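Local structure of dihydropteroate synthase (Mycobacterium smegmatis, 6OMZ) at residues A[27-33]-A[46-51]; A[54-59]-A[273-277]; A[78-82]-A[102-108]. The protein probably catalyses the condensation of para-aminobenzoate with 6-hydroxymethyl-7,8-dihydropterin diphosphate to give 7,8-dihydropteroate, the immediate precursor of folates. The protein carries 1 engineered substitution. Residues are numbered along the deposited sequence.

In the fold
All three contacts lie within one TIM barrel: contact 1 sets a helix on a barrel strand, contact 2 joins two outer helices, and contact 3 lies at the C-terminal ends of the strands. Contacts 1 and 2 share helix 44-56: residues 46-51 run antiparallel to residues 27-29 in contact 1, and its C-terminal turn meets helix 273-287 in contact 2. They touch through Leu54, whose CD1 lies 3.8 Å from CG2 of Val28. Contact 1 is mostly buried and mixes aliphatic packing with a His-carboxylate bond; contact 2, partly buried, relies on apolar fit. Contact 3, also partly buried, is the most polar, with one glutamate holding a strand-to-helix turn beside the pterin pocket.

Contact 1: A[27-33]-A[46-51]; sequences VVNVTQD and RAVEHG
Val28 covers one face of the His50 imidazole: its CG2 is 4.2 Å from the centroid of the His50 ring and 24° off the ring normal, a CH-pi contact. Strand 27-29 runs antiparallel to helix 46-51 (178° between their directions, axes 8.5 Å apart at closest approach), and CA distances of 6.2 Å for Val28-Gly51 and 5.6 Å for Val30-Ala47 set the register. Val28, chi1 t, places CG1 3.9 Å from Ala47 CB and CG2 3.7 Å from Gly51 CA, while Val30 CG2 reaches Ala47 CB at 4.1 Å. Asn29, last residue of the strand, also N-caps helix 30-35, its OD1 accepting from Gln32 N at 2.9 Å. One turn on, Asp33 (chi1 m) directs OD2 to the edge of the His50 ring (chi1 t), where ND1 donates to OD2 at 2.8 Å and 159°. Pairing of this kind between the first strand and the following helix belongs to the beta-alpha-beta crossover of a TIM barrel, here with the short helix 30-35 interposed. Since His50 ND1 is the donor, it carries a proton, and the imidazole serves twice: its edge is held by a carboxylate and its face by an aliphatic methyl.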
loop_
_atom_site.group_PDB
_atom_site.type_symbol
_atom_site.label_atom_id
_atom_site.label_comp_id
_atom_site.label_asym_id
_atom_site.label_seq_id
_atom_site.Cartn_x
_atom_site.Cartn_y
_atom_site.Cartn_z
ATOM N N VAL A 27 -1.976 -5.675 -5.582
ATOM C CA VAL A 27 -2.489 -4.399 -6.087
ATOM C C VAL A 27 -3.261 -4.624 -7.382
ATOM O O VAL A 27 -2.746 -5.237 -8.323
ATOM C CB VAL A 27 -1.339 -3.405 -6.325
ATOM C CG1 VAL A 27 -1.858 -2.122 -7.006
ATOM C CG2 VAL A 27 -0.664 -3.050 -5.029
ATOM N N VAL A 28 -4.482 -4.095 -7.443
ATOM C CA VAL A 28 -5.255 -4.002 -8.680
ATOM C C VAL A 28 -5.640 -2.536 -8.844
ATOM O O VAL A 28 -6.483 -2.026 -8.095
ATOM C CB VAL A 28 -6.502 -4.899 -8.667
ATOM C CG1 VAL A 28 -7.347 -4.681 -9.930
ATOM C CG2 VAL A 28 -6.108 -6.375 -8.535
ATOM N N ASN A 29 -5.011 -1.845 -9.789
ATOM C CA ASN A 29 -5.411 -0.481 -10.120
ATOM C C ASN A 29 -6.215 -0.542 -11.413
ATOM O O ASN A 29 -5.687 -0.919 -12.466
ATOM C CB ASN A 29 -4.214 0.459 -10.248
ATOM C CG ASN A 29 -4.643 1.910 -10.361
ATOM O OD1 ASN A 29 -5.185 2.324 -11.386
ATOM N ND2 ASN A 29 -4.424 2.684 -9.302
ATOM N N VAL A 30 -7.505 -0.207 -11.312
ATOM C CA VAL A 30 -8.429 -0.376 -12.428
ATOM C C VAL A 30 -8.030 0.522 -13.578
ATOM O O VAL A 30 -8.146 0.143 -14.750
ATOM C CB VAL A 30 -9.873 -0.086 -11.982
ATOM C CG1 VAL A 30 -10.840 -0.331 -13.145
ATOM C CG2 VAL A 30 -10.229 -0.948 -10.790
ATOM N N THR A 31 -7.562 1.730 -13.263
ATOM C CA THR A 31 -7.174 2.664 -14.308
ATOM C C THR A 31 -5.926 2.173 -15.025
ATOM O O THR A 31 -5.862 2.173 -16.263
ATOM C CB THR A 31 -6.956 4.053 -13.706
ATOM O OG1 THR A 31 -8.223 4.593 -13.295
ATOM C CG2 THR A 31 -6.319 4.983 -14.724
ATOM N N GLN A 32 -4.921 1.737 -14.261
ATOM C CA GLN A 32 -3.707 1.229 -14.893
ATOM C C GLN A 32 -3.991 -0.044 -15.688
ATOM O O GLN A 32 -3.532 -0.187 -16.830
ATOM C CB GLN A 32 -2.623 0.987 -13.842
ATOM C CG GLN A 32 -1.200 1.010 -14.406
ATOM C CD GLN A 32 -0.785 2.391 -14.905
ATOM O OE1 GLN A 32 -0.963 2.723 -16.080
ATOM N NE2 GLN A 32 -0.230 3.201 -14.010
ATOM N N ASP A 33 -4.766 -0.972 -15.116
ATOM C CA ASP A 33 -5.113 -2.186 -15.855
ATOM C C ASP A 33 -5.820 -1.858 -17.160
ATOM O O ASP A 33 -5.573 -2.504 -18.182
ATOM C CB ASP A 33 -5.988 -3.103 -15.007
ATOM C CG ASP A 33 -5.206 -3.800 -13.914
ATOM O OD1 ASP A 33 -3.968 -3.605 -13.840
ATOM O OD2 ASP A 33 -5.833 -4.539 -13.127
ATOM N N ARG A 46 -11.243 -7.123 -16.896
ATOM C CA ARG A 46 -9.798 -7.335 -16.833
ATOM C C ARG A 46 -9.282 -7.136 -15.415
ATOM O O ARG A 46 -8.442 -7.910 -14.938
ATOM C CB ARG A 46 -9.075 -6.396 -17.801
ATOM C CG ARG A 46 -7.613 -6.767 -18.041
ATOM C CD ARG A 46 -6.686 -5.559 -18.081
ATOM N NE ARG A 46 -6.630 -4.899 -19.385
ATOM C CZ ARG A 46 -5.573 -4.917 -20.196
ATOM N NH1 ARG A 46 -4.467 -5.565 -19.849
ATOM N NH2 ARG A 46 -5.621 -4.278 -21.357
ATOM N N ALA A 47 -9.777 -6.101 -14.725
ATOM C CA ALA A 47 -9.339 -5.849 -13.355
ATOM C C ALA A 47 -9.827 -6.941 -12.417
ATOM O O ALA A 47 -9.098 -7.362 -11.510
ATOM C CB ALA A 47 -9.828 -4.475 -12.882
ATOM N N VAL A 48 -11.056 -7.420 -12.619
ATOM C CA VAL A 48 -11.559 -8.507 -11.786
ATOM C C VAL A 48 -10.729 -9.771 -11.995
ATOM O O VAL A 48 -10.343 -10.443 -11.031
ATOM C CB VAL A 48 -13.051 -8.751 -12.064
ATOM C CG1 VAL A 48 -13.489 -10.091 -11.489
ATOM C CG2 VAL A 48 -13.883 -7.607 -11.494
ATOM N N GLU A 49 -10.450 -10.121 -13.257
ATOM C CA GLU A 49 -9.632 -11.307 -13.502
ATOM C C GLU A 49 -8.231 -11.135 -12.932
ATOM O O GLU A 49 -7.614 -12.109 -12.485
ATOM C CB GLU A 49 -9.560 -11.614 -14.999
ATOM C CG GLU A 49 -10.889 -12.053 -15.610
ATOM C CD GLU A 49 -11.434 -13.344 -15.011
ATOM O OE1 GLU A 49 -10.634 -14.181 -14.528
ATOM O OE2 GLU A 49 -12.673 -13.521 -15.025
ATOM N N HIS A 50 -7.718 -9.905 -12.944
ATOM C CA HIS A 50 -6.431 -9.621 -12.315
ATOM C C HIS A 50 -6.476 -9.932 -10.820
ATOM O O HIS A 50 -5.617 -10.653 -10.294
ATOM C CB HIS A 50 -6.054 -8.156 -12.562
ATOM C CG HIS A 50 -4.668 -7.803 -12.123
ATOM N ND1 HIS A 50 -4.235 -6.501 -12.012
ATOM C CD2 HIS A 50 -3.614 -8.580 -11.779
ATOM C CE1 HIS A 50 -2.976 -6.489 -11.613
ATOM N NE2 HIS A 50 -2.574 -7.738 -11.473
ATOM N N GLY A 51 -7.494 -9.422 -10.130
ATOM C CA GLY A 51 -7.644 -9.707 -8.709
ATOM C C GLY A 51 -7.817 -11.188 -8.418
ATOM O O GLY A 51 -7.217 -11.718 -7.481
#

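Contact 2: A[54-59]-A[273-277]; sequences LVAAGA and VQASV
A single valine methyl does most of the filling here. Val273, at the start of helix 273-287, has chi1 t (166°) and pushes CG1 into a hollow formed by the C-terminal turn of helix 44-56. The walls of the hollow include Leu54 O at 3.6 Å from that CG1, Ala57 O at 3.7 Å, Ala57 CB at 4.0 Å, Ala59 N at 3.7 Å and Ala59 CB at 4.0 Å. Its other methyl, CG2, meets CD2 of Leu54 (chi1 m, chi2 t) at 3.9 Å. The hollow owes its form to a Schellman motif: Gly58 leaves helical geometry at phi 114° and psi 10°, Ala59 N bonds back to Leu54 O at 3.0 Å, and Gly58 N to Val55 O at 3.0 Å.

One turn further along helix 273-287, Val277 (chi1 t) rests CG2 against two successive carbonyls of this turn, 3.4 Å from Ala57 O and 4.0 Å from Gly58 O. A CB on Gly58 would come within 3.0 Å of Val277 CG2 and would also press on the carbonyl O of Ala57, so glycine suits both the backbone and the neighbour. At the solvent-facing margin, Ala57 CB lies 4.4 Å from Gln274 CB. CA separations fix the register: Leu54-Val273 6.1 Å, Ala57-Gln274 5.4 Å and Gly58-Val277 6.4 Å.

Inward, Leu54 touches Val28 and Val273 touches Val24, both on strand 23-29. Packing of the last helix against the end of the first long one accompanies, on the outside, the seam where strand 267-270 pairs with strand 23-29 and the TIM barrel closes.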
loop_
_atom_site.group_PDB
_atom_site.type_symbol
_atom_site.label_atom_id
_atom_site.label_comp_id
_atom_site.label_asym_id
_atom_site.label_seq_id
_atom_site.Cartn_x
_atom_site.Cartn_y
_atom_site.Cartn_z
ATOM N N LEU A 54 -4.426 -12.791 -8.625
ATOM C CA LEU A 54 -3.583 -12.505 -7.470
ATOM C C LEU A 54 -4.008 -13.330 -6.263
ATOM O O LEU A 54 -3.160 -13.787 -5.485
ATOM C CB LEU A 54 -3.635 -11.014 -7.143
ATOM C CG LEU A 54 -3.131 -10.074 -8.239
ATOM C CD1 LEU A 54 -3.143 -8.643 -7.713
ATOM C CD2 LEU A 54 -1.722 -10.470 -8.693
ATOM N N VAL A 55 -5.312 -13.537 -6.090
ATOM C CA VAL A 55 -5.777 -14.405 -5.007
ATOM C C VAL A 55 -5.311 -15.841 -5.242
ATOM O O VAL A 55 -4.836 -16.522 -4.322
ATOM C CB VAL A 55 -7.310 -14.319 -4.870
ATOM C CG1 VAL A 55 -7.822 -15.398 -3.916
ATOM C CG2 VAL A 55 -7.729 -12.942 -4.371
ATOM N N ALA A 56 -5.424 -16.321 -6.483
ATOM C CA ALA A 56 -4.981 -17.675 -6.794
ATOM C C ALA A 56 -3.478 -17.845 -6.578
ATOM O O ALA A 56 -3.007 -18.966 -6.315
ATOM C CB ALA A 56 -5.360 -18.027 -8.233
ATOM N N ALA A 57 -2.714 -16.760 -6.692
ATOM C CA ALA A 57 -1.275 -16.758 -6.462
ATOM C C ALA A 57 -0.904 -16.574 -4.994
ATOM O O ALA A 57 0.287 -16.564 -4.666
ATOM C CB ALA A 57 -0.608 -15.657 -7.305
ATOM N N GLY A 58 -1.879 -16.413 -4.106
ATOM C CA GLY A 58 -1.618 -16.405 -2.676
ATOM C C GLY A 58 -1.860 -15.097 -1.946
ATOM O O GLY A 58 -1.486 -14.989 -0.772
ATOM N N ALA A 59 -2.472 -14.095 -2.582
ATOM C CA ALA A 59 -2.726 -12.844 -1.875
ATOM C C ALA A 59 -3.829 -13.032 -0.835
ATOM O O ALA A 59 -4.834 -13.704 -1.083
ATOM C CB ALA A 59 -3.110 -11.736 -2.860
ATOM N N VAL A 273 2.486 -10.704 -6.867
ATOM C CA VAL A 273 2.158 -11.537 -5.713
ATOM C C VAL A 273 2.919 -12.859 -5.768
ATOM O O VAL A 273 3.481 -13.307 -4.764
ATOM C CB VAL A 273 0.632 -11.729 -5.638
ATOM C CG1 VAL A 273 0.262 -12.848 -4.667
ATOM C CG2 VAL A 273 -0.020 -10.401 -5.212
ATOM N N GLN A 274 2.991 -13.477 -6.947
ATOM C CA GLN A 274 3.672 -14.762 -7.063
ATOM C C GLN A 274 5.116 -14.683 -6.576
ATOM O O GLN A 274 5.592 -15.582 -5.874
ATOM C CB GLN A 274 3.624 -15.249 -8.506
ATOM C CG GLN A 274 4.342 -16.589 -8.678
ATOM C CD GLN A 274 4.264 -17.122 -10.098
ATOM O OE1 GLN A 274 5.185 -16.944 -10.897
ATOM N NE2 GLN A 274 3.164 -17.781 -10.413
ATOM N N ALA A 275 5.825 -13.611 -6.920
ATOM C CA ALA A 275 7.229 -13.526 -6.524
ATOM C C ALA A 275 7.378 -13.380 -5.014
ATOM O O ALA A 275 8.244 -14.021 -4.408
ATOM C CB ALA A 275 7.913 -12.374 -7.260
ATOM N N SER A 276 6.542 -12.552 -4.380
ATOM C CA SER A 276 6.649 -12.413 -2.931
ATOM C C SER A 276 6.152 -13.660 -2.209
ATOM O O SER A 276 6.697 -14.016 -1.159
ATOM C CB SER A 276 5.887 -11.176 -2.455
ATOM O OG SER A 276 6.694 -10.008 -2.574
ATOM N N VAL A 277 5.132 -14.335 -2.750
ATOM C CA VAL A 277 4.674 -15.580 -2.137
ATOM C C VAL A 277 5.749 -16.658 -2.262
ATOM O O VAL A 277 6.022 -17.386 -1.302
ATOM C CB VAL A 277 3.329 -16.021 -2.745
ATOM C CG1 VAL A 277 2.956 -17.432 -2.272
ATOM C CG2 VAL A 277 2.232 -15.049 -2.344
#

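Contact 3: A[78-82]-A[102-108]; sequences PGVEA and DTMHADV. With PMM (pterin-6-yl-methyl-monophosphate), chain D.
Glu81, extended (chi1 and chi2 t), divides its carboxylate between two side-chain donors: His105 ND1 to OE1 at 2.7 Å and 155°, and Thr103 OG1 to OE2 at 2.7 Å. Thr103 OG1 in turn accepts from His105 N at 3.2 Å, an ST turn that leads to the N-cap position, His105 (chi1 m), of helix 106-114. Water 1 lies 2.6 Å from both Glu81 OE2 and Asp102 O; water 2 accepts a hydrogen bond from Met104 N at 3.1 Å and donates to Glu81 OE2 at 3.0 Å. This is a beta-to-alpha turn at the C-terminal end of TIM-barrel strand 98-102, where the ligand sits: Asp102 OD2 comes 2.8 Å from N8 of the bound PMM and salt-bridges Arg269. Pro78 CG lies over a face of the His105 ring, 4.4 Å from ND1. Val108 (chi1 t) fills the gap beyond, its CG2 3.4 Å from Pro78 O and 4.3 Å from Ala82 CB, with the CA atoms of Ala82 and Val108 5.2 Å apart.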
loop_
_atom_site.group_PDB
_atom_site.type_symbol
_atom_site.label_atom_id
_atom_site.label_comp_id
_atom_site.label_asym_id
_atom_site.label_seq_id
_atom_site.Cartn_x
_atom_site.Cartn_y
_atom_site.Cartn_z
ATOM N N PRO A 78 -13.366 12.687 -8.283
ATOM C CA PRO A 78 -13.691 11.580 -7.356
ATOM C C PRO A 78 -14.906 10.766 -7.775
ATOM O O PRO A 78 -14.961 9.560 -7.486
ATOM C CB PRO A 78 -13.921 12.301 -6.020
ATOM C CG PRO A 78 -13.041 13.504 -6.112
ATOM C CD PRO A 78 -13.067 13.937 -7.560
ATOM N N GLY A 79 -15.884 11.379 -8.449
ATOM C CA GLY A 79 -16.993 10.598 -8.982
ATOM C C GLY A 79 -16.533 9.554 -9.983
ATOM O O GLY A 79 -17.026 8.424 -9.991
ATOM N N VAL A 80 -15.557 9.913 -10.819
ATOM C CA VAL A 80 -15.013 8.974 -11.794
ATOM C C VAL A 80 -14.164 7.916 -11.099
ATOM O O VAL A 80 -14.196 6.736 -11.471
ATOM C CB VAL A 80 -14.220 9.738 -12.871
ATOM C CG1 VAL A 80 -13.456 8.776 -13.779
ATOM C CG2 VAL A 80 -15.158 10.612 -13.686
ATOM N N GLU A 81 -13.407 8.314 -10.068
ATOM C CA GLU A 81 -12.637 7.339 -9.294
ATOM C C GLU A 81 -13.546 6.254 -8.721
ATOM O O GLU A 81 -13.268 5.052 -8.853
ATOM C CB GLU A 81 -11.866 8.057 -8.181
ATOM C CG GLU A 81 -10.922 7.159 -7.353
ATOM C CD GLU A 81 -10.309 7.908 -6.165
ATOM O OE1 GLU A 81 -10.623 9.104 -5.989
ATOM O OE2 GLU A 81 -9.528 7.307 -5.394
ATOM N N ALA A 82 -14.657 6.661 -8.103
ATOM C CA ALA A 82 -15.570 5.699 -7.493
ATOM C C ALA A 82 -16.228 4.815 -8.547
ATOM O O ALA A 82 -16.374 3.601 -8.349
ATOM C CB ALA A 82 -16.634 6.436 -6.672
ATOM N N ASP A 102 -7.857 1.772 -2.078
ATOM C CA ASP A 102 -6.729 2.705 -2.072
ATOM C C ASP A 102 -7.275 4.051 -2.539
ATOM O O ASP A 102 -7.388 4.317 -3.737
ATOM C CB ASP A 102 -5.614 2.182 -2.977
ATOM C CG ASP A 102 -4.355 3.041 -2.950
ATOM O OD1 ASP A 102 -4.392 4.222 -2.527
ATOM O OD2 ASP A 102 -3.301 2.513 -3.363
ATOM N N THR A 103 -7.659 4.902 -1.585
ATOM C CA THR A 103 -8.170 6.227 -1.923
ATOM C C THR A 103 -7.851 7.188 -0.786
ATOM O O THR A 103 -7.749 6.789 0.383
ATOM C CB THR A 103 -9.695 6.216 -2.212
ATOM O OG1 THR A 103 -10.114 7.490 -2.742
ATOM C CG2 THR A 103 -10.487 5.962 -0.930
ATOM N N MET A 104 -7.659 8.462 -1.153
ATOM C CA MET A 104 -7.547 9.574 -0.220
ATOM C C MET A 104 -8.863 10.304 -0.011
ATOM O O MET A 104 -8.903 11.266 0.763
ATOM C CB MET A 104 -6.542 10.628 -0.714
ATOM C CG MET A 104 -5.187 10.156 -1.152
ATOM S SD MET A 104 -4.243 11.596 -1.737
ATOM C CE MET A 104 -5.105 12.030 -3.243
ATOM N N HIS A 105 -9.919 9.919 -0.718
ATOM C CA HIS A 105 -11.138 10.713 -0.786
ATOM C C HIS A 105 -12.248 10.008 -0.021
ATOM O O HIS A 105 -12.551 8.843 -0.298
ATOM C CB HIS A 105 -11.518 10.947 -2.246
ATOM C CG HIS A 105 -10.423 11.595 -3.036
ATOM N ND1 HIS A 105 -9.908 11.047 -4.192
ATOM C CD2 HIS A 105 -9.726 12.736 -2.818
ATOM C CE1 HIS A 105 -8.954 11.834 -4.663
ATOM N NE2 HIS A 105 -8.822 12.863 -3.846
ATOM N N ALA A 106 -12.835 10.718 0.948
ATOM C CA ALA A 106 -13.773 10.096 1.875
ATOM C C ALA A 106 -15.013 9.573 1.155
ATOM O O ALA A 106 -15.524 8.493 1.484
ATOM C CB ALA A 106 -14.161 11.092 2.966
ATOM N N ASP A 107 -15.516 10.324 0.175
ATOM C CA ASP A 107 -16.716 9.887 -0.529
ATOM C C ASP A 107 -16.431 8.632 -1.342
ATOM O O ASP A 107 -17.288 7.740 -1.447
ATOM C CB ASP A 107 -17.249 11.012 -1.430
ATOM C CG ASP A 107 -17.882 12.158 -0.654
ATOM O OD1 ASP A 107 -18.035 12.066 0.586
ATOM O OD2 ASP A 107 -18.237 13.166 -1.307
ATOM N N VAL A 108 -15.220 8.527 -1.901
ATOM C CA VAL A 108 -14.833 7.325 -2.628
ATOM C C VAL A 108 -14.710 6.134 -1.679
ATOM O O VAL A 108 -15.194 5.036 -1.980
ATOM C CB VAL A 108 -13.528 7.573 -3.409
ATOM C CG1 VAL A 108 -13.048 6.291 -4.056
ATOM C CG2 VAL A 108 -13.736 8.651 -4.460
HETATM N N5 PMM D . 2.158 3.017 -2.840
HETATM C C6 PMM D . 1.332 3.402 -3.831
HETATM C C7 PMM D . -0.040 3.400 -3.647
HETATM N N8 PMM D . -0.651 3.060 -2.506
HETATM N N1 PMM D . -0.456 2.414 -0.341
HETATM C C2 PMM D . 0.298 2.091 0.707
HETATM N N2 PMM D . -0.280 1.848 1.887
HETATM N N3 PMM D . 1.662 2.022 0.653
HETATM C C4 PMM D . 2.422 2.282 -0.467
HETATM O O4 PMM D . 3.644 2.174 -0.441
HETATM C C4A PMM D . 1.631 2.667 -1.655
HETATM C C8A PMM D . 0.188 2.707 -1.523
HETATM C C9 PMM D . 1.971 3.934 -5.080
HETATM O O10 PMM D . 2.631 2.853 -5.790
HETATM P PA PMM D . 2.011 1.927 -6.981
HETATM O O1P PMM D . 3.080 0.948 -7.303
HETATM O O2P PMM D . 0.745 1.236 -6.468
HETATM O O3P PMM D . 1.654 2.827 -8.156
HETATM O O HOH W 1 -9.088 4.735 -5.721
HETATM O O HOH W 2 -7.303 8.841 -4.199
#